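Local coordinates for pesticidal crystal protein Cry4Aa (PDB 2C9K) that binds receptors on the midgut epithelial cells of mosquito larvae and promotes their colloid-osmotic lysis by forming pores, at residues 301-306 / 340-345; 312-317 / 336-341. One frame throughout, in Å; residues are numbered along the deposited sequence.

Contact 1: residues 301-306 / 340-345; sequences FYEKAQ and TDKLKS
Tyr302 and Leu343 face each other as a non-hydrogen-bonded antiparallel pair, their CA atoms 4.4 Å apart. CD1 of Leu343 sits over the middle of the tyrosine ring, 3.4 Å from its centroid and only 10° off the ring normal, a CH-pi contact made with one methyl. The flanking pairs, Phe301 with Lys344 and Glu303 with Lys342, are hydrogen-bonded ones. Phe301 N to Lys344 O is 3.2 Å, with the donor well above the carbonyl plane, whereas Glu303 N to Lys342 O is 2.7 Å and lies in the plane of its carbonyl. Phe301, Glu303, Lys342 and Lys344 share one face of the sheet, packed around Glu303 and Phe301 and looser at Lys342. Glu303 is buried, and its CG takes the crowded position between backbone N and carbonyl carbon (chi1 55°), from which the extended chain runs beside Lys342, CG to CB 3.5 Å. Its OE1 makes a salt bridge of 3.1 Å with NZ of Lys344, whose chain bends at chi2 and chi4. OE1 also accepts from the backbone N of Gly394 and NZ donates to Thr392 O, so each charge has a second partner. The Phe301 ring turns from the partner strand to stack on His316. Lys342, by contrast, is exposed, and its NZ stays 4.4 Å from Glu303 OE2, beyond a salt bridge. The face of Tyr302 and Leu343 is the more exposed one, and past the paired residues Ala305 and Thr340 meet mainly through CB of Ala305 and the backbone, at the solvent. With strand directions 140° apart, this is the twisted antiparallel pairing of strand 294-303 with edge strand 342-347, closing a Greek-key sheet of order 3-2-1-4 in the middle domain of the three-domain Cry toxins.

Contact 2: residues 312-317 / 336-341; sequences FFTSHY and NHNVTD
Thr314 meets the 336-341 loop through both branches of its side chain. OG1 accepts a hydrogen bond from ND2 of Asn338 at 3.1 Å; the two side chains meet at a slant, and the hydroxyl lies somewhat out of the amide plane. The methyl CG2 turns to the loop backbone, lying 3.5 Å from CA of His337. One main-chain bond joins the segments, Asn336 N to Thr314 O at 3.2 Å. Beside it, Ser315 OG packs against His337, 3.2 Å from CB and 3.6 Å from CG, oblique to the ring. The first torsion of His337 sets CG anti to the backbone N (chi1 -176°), beside the carbonyl carbon. Beyond that, the imidazole meets the ring of Tyr302, their planes at about 35°.

In the next shell the loop folds back on itself. Asp341 OD2 takes a weak bond from the backbone N of Asn338, 2.6 Å long but bent to 115°, and OD1 is 2.7 Å from His337 NE2. The strand side is fixed by backbone bonds from Thr314 and Ser315 to Tyr302. The loop leaves edge strand 329-335 beside strand 313-322 and leads into strand 342-347, with strand 294-303 between those last two.

Overall arrangement
From the N terminus, strand 294-303 ends within 301-306, a short connection turns the chain back, and 312-317 lies at the start of the next strand. The chain then goes out along 329-335 to the loop 336-341, where contact 2 closes a loop of 18 intervening residues, and enters 342-347, where contact 1 closes a longer one of 33. The shorter loop lies wholly within the longer, and the two contacts share Thr340 and Asp341. Their centres are 6 Å apart, linked by Tyr302, whose O is 2.8 Å from Thr314 N. Contact 1 pairs 294-303 with 342-347; contact 2 joins 313-322 to the loop that carries the chain from one edge strand to the other across the sheet's end.

Contact 1: residues 301-306 / 340-345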
loop_
_atom_site.group_PDB
_atom_site.type_symbol
_atom_site.label_atom_id
_atom_site.label_comp_id
_atom_site.label_asym_id
_atom_site.label_seq_id
_atom_site.Cartn_x
_atom_site.Cartn_y
_atom_site.Cartn_z
ATOM N N PHE A 301 1.696 -4.974 -27.060
ATOM C CA PHE A 301 3.065 -5.327 -27.435
ATOM C C PHE A 301 3.219 -5.564 -28.935
ATOM O O PHE A 301 2.505 -6.377 -29.517
ATOM C CB PHE A 301 3.511 -6.594 -26.700
ATOM C CG PHE A 301 3.802 -6.387 -25.248
ATOM C CD1 PHE A 301 2.777 -6.113 -24.350
ATOM C CD2 PHE A 301 5.107 -6.458 -24.775
ATOM C CE1 PHE A 301 3.049 -5.914 -22.994
ATOM C CE2 PHE A 301 5.392 -6.260 -23.422
ATOM C CZ PHE A 301 4.363 -5.987 -22.530
ATOM N N TYR A 302 4.157 -4.852 -29.555
ATOM C CA TYR A 302 4.417 -5.016 -30.981
ATOM C C TYR A 302 5.430 -6.139 -31.210
ATOM O O TYR A 302 6.435 -6.231 -30.507
ATOM C CB TYR A 302 4.987 -3.738 -31.592
ATOM C CG TYR A 302 4.048 -2.566 -31.654
ATOM C CD1 TYR A 302 3.994 -1.634 -30.619
ATOM C CD2 TYR A 302 3.242 -2.358 -32.769
ATOM C CE1 TYR A 302 3.160 -0.514 -30.701
ATOM C CE2 TYR A 302 2.405 -1.249 -32.862
ATOM C CZ TYR A 302 2.371 -0.332 -31.826
ATOM O OH TYR A 302 1.544 0.761 -31.919
ATOM N N GLU A 303 5.166 -6.987 -32.200
ATOM C CA GLU A 303 6.066 -8.086 -32.537
ATOM C C GLU A 303 6.694 -7.773 -33.888
ATOM O O GLU A 303 6.255 -6.858 -34.581
ATOM C CB GLU A 303 5.290 -9.395 -32.640
ATOM C CG GLU A 303 4.131 -9.309 -33.616
ATOM C CD GLU A 303 3.517 -10.655 -33.913
ATOM O OE1 GLU A 303 3.084 -11.340 -32.962
ATOM O OE2 GLU A 303 3.467 -11.024 -35.105
ATOM N N LYS A 304 7.715 -8.533 -34.271
ATOM C CA LYS A 304 8.371 -8.302 -35.553
ATOM C C LYS A 304 7.577 -8.919 -36.705
ATOM O O LYS A 304 6.933 -9.959 -36.542
ATOM C CB LYS A 304 9.799 -8.862 -35.525
ATOM C CG LYS A 304 10.749 -8.046 -34.655
ATOM C CD LYS A 304 12.173 -8.569 -34.691
ATOM C CE LYS A 304 12.290 -9.913 -34.003
ATOM N NZ LYS A 304 13.710 -10.379 -33.988
ATOM N N ALA A 305 7.622 -8.266 -37.865
ATOM C CA ALA A 305 6.911 -8.734 -39.053
ATOM C C ALA A 305 7.314 -10.143 -39.477
ATOM O O ALA A 305 6.517 -10.870 -40.072
ATOM C CB ALA A 305 7.139 -7.777 -40.202
ATOM N N GLN A 306 8.549 -10.530 -39.172
ATOM C CA GLN A 306 9.034 -11.853 -39.533
ATOM C C GLN A 306 8.046 -12.927 -39.097
ATOM O O GLN A 306 7.072 -12.647 -38.397
ATOM C CB GLN A 306 10.388 -12.122 -38.875
ATOM C CG GLN A 306 10.313 -12.413 -37.383
ATOM C CD GLN A 306 11.664 -12.771 -36.778
ATOM O OE1 GLN A 306 12.540 -11.916 -36.627
ATOM N NE2 GLN A 306 11.836 -14.042 -36.433
ATOM N N THR A 340 7.122 -1.426 -39.164
ATOM C CA THR A 340 6.486 -2.534 -39.860
ATOM C C THR A 340 6.168 -3.709 -38.939
ATOM O O THR A 340 6.099 -4.848 -39.396
ATOM C CB THR A 340 7.387 -3.061 -40.994
ATOM O OG1 THR A 340 8.584 -3.612 -40.429
ATOM C CG2 THR A 340 7.745 -1.936 -41.967
ATOM N N ASP A 341 5.974 -3.439 -37.652
ATOM C CA ASP A 341 5.670 -4.501 -36.688
ATOM C C ASP A 341 4.184 -4.682 -36.403
ATOM O O ASP A 341 3.385 -3.774 -36.613
ATOM C CB ASP A 341 6.410 -4.251 -35.375
ATOM C CG ASP A 341 6.656 -2.784 -35.120
ATOM O OD1 ASP A 341 5.778 -1.961 -35.467
ATOM O OD2 ASP A 341 7.728 -2.462 -34.561
ATOM N N LYS A 342 3.828 -5.868 -35.917
ATOM C CA LYS A 342 2.444 -6.202 -35.610
ATOM C C LYS A 342 2.041 -5.971 -34.160
ATOM O O LYS A 342 2.782 -6.290 -33.231
ATOM C CB LYS A 342 2.157 -7.666 -35.950
ATOM C CG LYS A 342 1.712 -7.921 -37.375
ATOM C CD LYS A 342 1.117 -9.319 -37.492
ATOM C CE LYS A 342 -0.098 -9.475 -36.580
ATOM N NZ LYS A 342 -0.685 -10.847 -36.623
ATOM N N LEU A 343 0.837 -5.444 -33.978
ATOM C CA LEU A 343 0.319 -5.172 -32.655
ATOM C C LEU A 343 -0.446 -6.380 -32.104
ATOM O O LEU A 343 -1.395 -6.864 -32.717
ATOM C CB LEU A 343 -0.593 -3.937 -32.703
ATOM C CG LEU A 343 -0.952 -3.264 -31.369
ATOM C CD1 LEU A 343 0.326 -2.952 -30.609
ATOM C CD2 LEU A 343 -1.742 -1.988 -31.603
ATOM N N LYS A 344 0.005 -6.882 -30.959
ATOM C CA LYS A 344 -0.639 -8.008 -30.281
ATOM C C LYS A 344 -1.160 -7.409 -28.986
ATOM O O LYS A 344 -0.405 -7.221 -28.033
ATOM C CB LYS A 344 0.368 -9.115 -29.950
ATOM C CG LYS A 344 0.798 -9.985 -31.118
ATOM C CD LYS A 344 -0.354 -10.817 -31.638
ATOM C CE LYS A 344 0.138 -11.974 -32.488
ATOM N NZ LYS A 344 0.806 -13.037 -31.681
ATOM N N SER A 345 -2.453 -7.114 -28.955
ATOM C CA SER A 345 -3.063 -6.493 -27.789
ATOM C C SER A 345 -3.896 -7.420 -26.893
ATOM O O SER A 345 -4.458 -8.405 -27.356
ATOM C CB SER A 345 -3.917 -5.313 -28.267
ATOM O OG SER A 345 -4.548 -4.660 -27.187
#

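Contact 2: residues 312-317 / 336-341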
loop_
_atom_site.group_PDB
_atom_site.type_symbol
_atom_site.label_atom_id
_atom_site.label_comp_id
_atom_site.label_asym_id
_atom_site.label_seq_id
_atom_site.Cartn_x
_atom_site.Cartn_y
_atom_site.Cartn_z
ATOM N N PHE A 312 10.094 -11.697 -30.933
ATOM C CA PHE A 312 9.946 -11.160 -29.600
ATOM C C PHE A 312 9.250 -9.820 -29.705
ATOM O O PHE A 312 9.070 -9.288 -30.805
ATOM C CB PHE A 312 11.312 -11.034 -28.905
ATOM C CG PHE A 312 12.319 -10.215 -29.660
ATOM C CD1 PHE A 312 12.150 -8.844 -29.823
ATOM C CD2 PHE A 312 13.451 -10.816 -30.197
ATOM C CE1 PHE A 312 13.092 -8.082 -30.508
ATOM C CE2 PHE A 312 14.396 -10.064 -30.882
ATOM C CZ PHE A 312 14.214 -8.691 -31.037
ATOM N N PHE A 313 8.835 -9.279 -28.567
ATOM C CA PHE A 313 8.156 -8.006 -28.590
ATOM C C PHE A 313 9.147 -6.863 -28.649
ATOM O O PHE A 313 9.950 -6.631 -27.747
ATOM C CB PHE A 313 7.208 -7.892 -27.400
ATOM C CG PHE A 313 6.046 -8.842 -27.478
ATOM C CD1 PHE A 313 5.834 -9.792 -26.485
ATOM C CD2 PHE A 313 5.182 -8.807 -28.571
ATOM C CE1 PHE A 313 4.779 -10.697 -26.578
ATOM C CE2 PHE A 313 4.125 -9.704 -28.676
ATOM C CZ PHE A 313 3.921 -10.653 -27.678
ATOM N N THR A 314 9.091 -6.175 -29.775
ATOM C CA THR A 314 9.948 -5.053 -30.055
ATOM C C THR A 314 9.756 -3.898 -29.093
ATOM O O THR A 314 10.724 -3.357 -28.562
ATOM C CB THR A 314 9.694 -4.586 -31.485
ATOM O OG1 THR A 314 10.643 -5.221 -32.349
ATOM C CG2 THR A 314 9.784 -3.082 -31.607
ATOM N N SER A 315 8.498 -3.529 -28.877
ATOM C CA SER A 315 8.155 -2.405 -28.009
ATOM C C SER A 315 6.751 -2.592 -27.433
ATOM O O SER A 315 6.107 -3.607 -27.698
ATOM C CB SER A 315 8.202 -1.120 -28.834
ATOM O OG SER A 315 7.442 -1.284 -30.022
ATOM N N HIS A 316 6.276 -1.625 -26.651
ATOM C CA HIS A 316 4.934 -1.732 -26.091
ATOM C C HIS A 316 4.420 -0.427 -25.517
ATOM O O HIS A 316 5.162 0.538 -25.399
ATOM C CB HIS A 316 4.886 -2.806 -24.997
ATOM C CG HIS A 316 5.472 -2.369 -23.692
ATOM N ND1 HIS A 316 6.823 -2.177 -23.505
ATOM C CD2 HIS A 316 4.887 -2.096 -22.502
ATOM C CE1 HIS A 316 7.046 -1.809 -22.256
ATOM N NE2 HIS A 316 5.888 -1.752 -21.626
ATOM N N TYR A 317 3.134 -0.401 -25.191
ATOM C CA TYR A 317 2.517 0.769 -24.579
ATOM C C TYR A 317 1.292 0.323 -23.784
ATOM O O TYR A 317 0.733 -0.742 -24.042
ATOM C CB TYR A 317 2.167 1.837 -25.637
ATOM C CG TYR A 317 1.083 1.472 -26.629
ATOM C CD1 TYR A 317 -0.262 1.473 -26.259
ATOM C CD2 TYR A 317 1.406 1.117 -27.938
ATOM C CE1 TYR A 317 -1.257 1.126 -27.165
ATOM C CE2 TYR A 317 0.419 0.767 -28.855
ATOM C CZ TYR A 317 -0.913 0.769 -28.463
ATOM O OH TYR A 317 -1.893 0.391 -29.357
ATOM N N ASN A 336 11.872 -0.333 -28.794
ATOM C CA ASN A 336 12.330 0.200 -30.065
ATOM C C ASN A 336 11.337 -0.182 -31.147
ATOM O O ASN A 336 11.563 -1.116 -31.907
ATOM C CB ASN A 336 13.708 -0.362 -30.395
ATOM C CG ASN A 336 14.331 0.306 -31.594
ATOM O OD1 ASN A 336 15.454 -0.013 -31.980
ATOM N ND2 ASN A 336 13.608 1.243 -32.193
ATOM N N HIS A 337 10.241 0.562 -31.208
ATOM C CA HIS A 337 9.162 0.322 -32.164
ATOM C C HIS A 337 9.522 0.480 -33.639
ATOM O O HIS A 337 9.761 1.590 -34.112
ATOM C CB HIS A 337 7.984 1.250 -31.852
ATOM C CG HIS A 337 6.784 1.016 -32.715
ATOM N ND1 HIS A 337 5.927 2.027 -33.090
ATOM C CD2 HIS A 337 6.283 -0.118 -33.257
ATOM C CE1 HIS A 337 4.953 1.528 -33.828
ATOM N NE2 HIS A 337 5.146 0.228 -33.944
ATOM N N ASN A 338 9.551 -0.631 -34.369
ATOM C CA ASN A 338 9.837 -0.575 -35.795
ATOM C C ASN A 338 8.569 0.042 -36.380
ATOM O O ASN A 338 7.622 0.314 -35.646
ATOM C CB ASN A 338 10.029 -1.979 -36.388
ATOM C CG ASN A 338 10.548 -2.993 -35.374
ATOM O OD1 ASN A 338 11.665 -2.869 -34.852
ATOM N ND2 ASN A 338 9.732 -4.016 -35.099
ATOM N N VAL A 339 8.535 0.251 -37.690
ATOM C CA VAL A 339 7.350 0.834 -38.319
ATOM C C VAL A 339 6.549 -0.229 -39.065
ATOM O O VAL A 339 5.436 0.026 -39.527
ATOM C CB VAL A 339 7.740 1.947 -39.313
ATOM C CG1 VAL A 339 6.502 2.706 -39.759
ATOM C CG2 VAL A 339 8.760 2.884 -38.667
ATOM N N THR A 340 7.122 -1.426 -39.164
ATOM C CA THR A 340 6.486 -2.534 -39.860
ATOM C C THR A 340 6.168 -3.709 -38.939
ATOM O O THR A 340 6.099 -4.848 -39.396
ATOM C CB THR A 340 7.387 -3.061 -40.994
ATOM O OG1 THR A 340 8.584 -3.612 -40.429
ATOM C CG2 THR A 340 7.745 -1.936 -41.967
ATOM N N ASP A 341 5.974 -3.439 -37.652
ATOM C CA ASP A 341 5.670 -4.501 -36.688
ATOM C C ASP A 341 4.184 -4.682 -36.403
ATOM O O ASP A 341 3.385 -3.774 -36.613
ATOM C CB ASP A 341 6.410 -4.251 -35.375
ATOM C CG ASP A 341 6.656 -2.784 -35.120
ATOM O OD1 ASP A 341 5.778 -1.961 -35.467
ATOM O OD2 ASP A 341 7.728 -2.462 -34.561
#